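Local structure of 7,8-dihydro-6-hydroxymethylpterin pyrophosphokinase-dihydropteroate synthase (Plasmodium falciparum, 6JWS) at residues Tyr53-Val58 / Leu333-Pro338. The protein probably catalyses two successive steps of folate biosynthesis, pyrophosphorylation of hydroxymethyldihydropterin by ATP and condensation of the product with 4-aminobenzoate to give dihydropteroate. The protein carries 1 engineered substitution. Sequence-based numbering, arbitrary orientation.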
loop_
_atom_site.group_PDB
_atom_site.type_symbol
_atom_site.label_atom_id
_atom_site.label_comp_id
_atom_site.label_asym_id
_atom_site.label_seq_id
_atom_site.Cartn_x
_atom_site.Cartn_y
_atom_site.Cartn_z
ATOM N N TYR B 53 -11.295 -4.649 -25.740
ATOM C CA TYR B 53 -10.024 -3.997 -25.499
ATOM C C TYR B 53 -9.011 -4.436 -26.557
ATOM O O TYR B 53 -9.178 -5.425 -27.259
ATOM C CB TYR B 53 -9.537 -4.219 -24.059
ATOM C CG TYR B 53 -10.361 -3.452 -23.056
ATOM C CD1 TYR B 53 -10.164 -2.085 -22.867
ATOM C CD2 TYR B 53 -11.396 -4.069 -22.356
ATOM C CE1 TYR B 53 -10.963 -1.366 -21.990
ATOM C CE2 TYR B 53 -12.210 -3.364 -21.485
ATOM C CZ TYR B 53 -11.988 -2.002 -21.299
ATOM O OH TYR B 53 -12.816 -1.274 -20.475
ATOM N N LEU B 54 -7.922 -3.689 -26.622
ATOM C CA LEU B 54 -6.709 -4.098 -27.293
ATOM C C LEU B 54 -5.925 -4.969 -26.316
ATOM O O LEU B 54 -5.965 -4.714 -25.115
ATOM C CB LEU B 54 -5.940 -2.805 -27.557
ATOM C CG LEU B 54 -5.445 -2.641 -28.977
ATOM C CD1 LEU B 54 -5.122 -1.175 -29.263
ATOM C CD2 LEU B 54 -4.209 -3.518 -29.172
ATOM N N TYR B 55 -5.198 -5.972 -26.835
ATOM C CA TYR B 55 -4.445 -6.876 -25.975
ATOM C C TYR B 55 -3.075 -7.180 -26.559
ATOM O O TYR B 55 -2.936 -7.390 -27.757
ATOM C CB TYR B 55 -5.197 -8.184 -25.753
ATOM C CG TYR B 55 -6.439 -8.045 -24.912
ATOM C CD1 TYR B 55 -6.376 -8.108 -23.524
ATOM C CD2 TYR B 55 -7.674 -7.822 -25.504
ATOM C CE1 TYR B 55 -7.523 -7.985 -22.753
ATOM C CE2 TYR B 55 -8.823 -7.713 -24.749
ATOM C CZ TYR B 55 -8.745 -7.787 -23.370
ATOM O OH TYR B 55 -9.888 -7.651 -22.632
ATOM N N GLU B 56 -2.068 -7.219 -25.688
ATOM C CA GLU B 56 -0.772 -7.741 -26.072
ATOM C C GLU B 56 -0.682 -9.196 -25.624
ATOM O O GLU B 56 -0.801 -9.505 -24.436
ATOM C CB GLU B 56 0.341 -6.918 -25.457
ATOM C CG GLU B 56 1.691 -7.606 -25.544
ATOM C CD GLU B 56 2.729 -6.711 -24.919
ATOM O OE1 GLU B 56 3.082 -5.697 -25.557
ATOM O OE2 GLU B 56 3.121 -6.983 -23.770
ATOM N N THR B 57 -0.463 -10.062 -26.613
ATOM C CA THR B 57 -0.691 -11.491 -26.503
ATOM C C THR B 57 0.615 -12.253 -26.735
ATOM O O THR B 57 1.374 -11.957 -27.658
ATOM C CB THR B 57 -1.805 -11.879 -27.482
ATOM O OG1 THR B 57 -3.015 -11.868 -26.725
ATOM C CG2 THR B 57 -1.605 -13.223 -28.142
ATOM N N VAL B 58 0.865 -13.238 -25.873
ATOM C CA VAL B 58 1.921 -14.218 -26.091
ATOM C C VAL B 58 1.271 -15.493 -26.632
ATOM O O VAL B 58 0.329 -16.004 -26.025
ATOM C CB VAL B 58 2.726 -14.494 -24.803
ATOM C CG1 VAL B 58 3.652 -15.693 -24.958
ATOM C CG2 VAL B 58 3.519 -13.272 -24.360
ATOM N N LEU B 333 -13.442 -11.789 -27.196
ATOM C CA LEU B 333 -14.875 -12.043 -27.304
ATOM C C LEU B 333 -15.545 -11.884 -25.939
ATOM O O LEU B 333 -16.716 -11.503 -25.871
ATOM C CB LEU B 333 -15.123 -13.463 -27.832
ATOM C CG LEU B 333 -14.613 -13.783 -29.248
ATOM C CD1 LEU B 333 -14.849 -15.253 -29.604
ATOM C CD2 LEU B 333 -15.272 -12.898 -30.292
ATOM N N ASN B 334 -14.808 -12.196 -24.857
ATOM C CA ASN B 334 -15.387 -12.152 -23.522
ATOM C C ASN B 334 -15.739 -10.710 -23.143
ATOM O O ASN B 334 -16.583 -10.500 -22.283
ATOM C CB ASN B 334 -14.483 -12.828 -22.482
ATOM C CG ASN B 334 -15.006 -12.743 -21.058
ATOM O OD1 ASN B 334 -16.095 -13.231 -20.747
ATOM N ND2 ASN B 334 -14.237 -12.122 -20.179
ATOM N N ASP B 335 -15.058 -9.725 -23.752
ATOM C CA ASP B 335 -15.317 -8.317 -23.476
ATOM C C ASP B 335 -16.624 -7.883 -24.132
ATOM O O ASP B 335 -17.345 -7.067 -23.561
ATOM C CB ASP B 335 -14.238 -7.397 -24.060
ATOM C CG ASP B 335 -12.889 -7.447 -23.370
ATOM O OD1 ASP B 335 -12.830 -7.848 -22.191
ATOM O OD2 ASP B 335 -11.907 -7.098 -24.020
ATOM N N MET B 336 -16.894 -8.426 -25.335
ATOM C CA MET B 336 -17.974 -7.971 -26.211
ATOM C C MET B 336 -19.243 -8.777 -25.962
ATOM O O MET B 336 -20.292 -8.187 -25.750
ATOM C CB MET B 336 -17.637 -8.079 -27.708
ATOM C CG MET B 336 -16.282 -7.508 -28.094
ATOM S SD MET B 336 -16.174 -7.312 -29.897
ATOM C CE MET B 336 -16.488 -8.994 -30.438
ATOM N N ILE B 337 -19.142 -10.117 -25.990
ATOM C CA ILE B 337 -20.327 -10.958 -26.101
ATOM C C ILE B 337 -20.204 -12.150 -25.161
ATOM O O ILE B 337 -20.299 -13.303 -25.582
ATOM C CB ILE B 337 -20.558 -11.398 -27.565
ATOM C CG1 ILE B 337 -19.394 -12.243 -28.097
ATOM C CG2 ILE B 337 -20.854 -10.190 -28.450
ATOM C CD1 ILE B 337 -19.509 -12.617 -29.571
ATOM N N PRO B 338 -20.046 -11.901 -23.844
ATOM C CA PRO B 338 -19.810 -12.977 -22.878
ATOM C C PRO B 338 -20.926 -14.023 -22.844
ATOM O O PRO B 338 -20.667 -15.200 -22.569
ATOM C CB PRO B 338 -19.737 -12.248 -21.521
ATOM C CG PRO B 338 -20.416 -10.900 -21.759
ATOM C CD PRO B 338 -20.144 -10.571 -23.212
#
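Asp335 of helix 327-336 reaches across to the 53-58 segment with its carboxylate, whose OD2 accepts two hydrogen bonds of different kinds and so illustrates how one acidic side chain can fasten a helix to a strand. The first donor is the phenol of Tyr55: Tyr55 OH lies a short 2.5 Å from Asp335 OD2, which receives it on its syn lone pair, the side of OD1. Ring and carboxylate approach from opposite directions and their planes are tilted 22° from each other, with OD2 at the edge of the Tyr55 ring and in its plane; CE2 of Tyr55 stands 3.2 Å from Asp335 OD2. Tyr55 has its CG anti to the carbonyl carbon and beside the backbone N (chi1 -69°), which places the hydroxyl at Asp335. The second donor is a backbone amide, Tyr53 N, 3.1 Å from Asp335 OD2, which meets the oxygen on the anti side and well out of the carboxylate plane. Tyr53 also brings its ring, which stands almost perpendicular to the carboxylate, with its edge atom CD2 3.5 Å from Asp335 OD2. Around this contact, Arg374 of the adjoining strand 372-377 hydrogen-bonds to the Tyr55 hydroxyl and forms a long, weak ion pair with Asp335 OD1, while Leu331 and Cys332 of the same helix pack on the Tyr55 side chain. The helix is thereby tied to strand 46-57 of the antiparallel sheet in the pyrophosphokinase part of the enzyme. Chemically, one N-H and one O-H donor, with the more distant guanidinium, would probably favour an ionised carboxylate, and gripping OD2 from its syn and anti sides should restrict rotation of the carboxylate while fixing where the Tyr55 hydroxyl points.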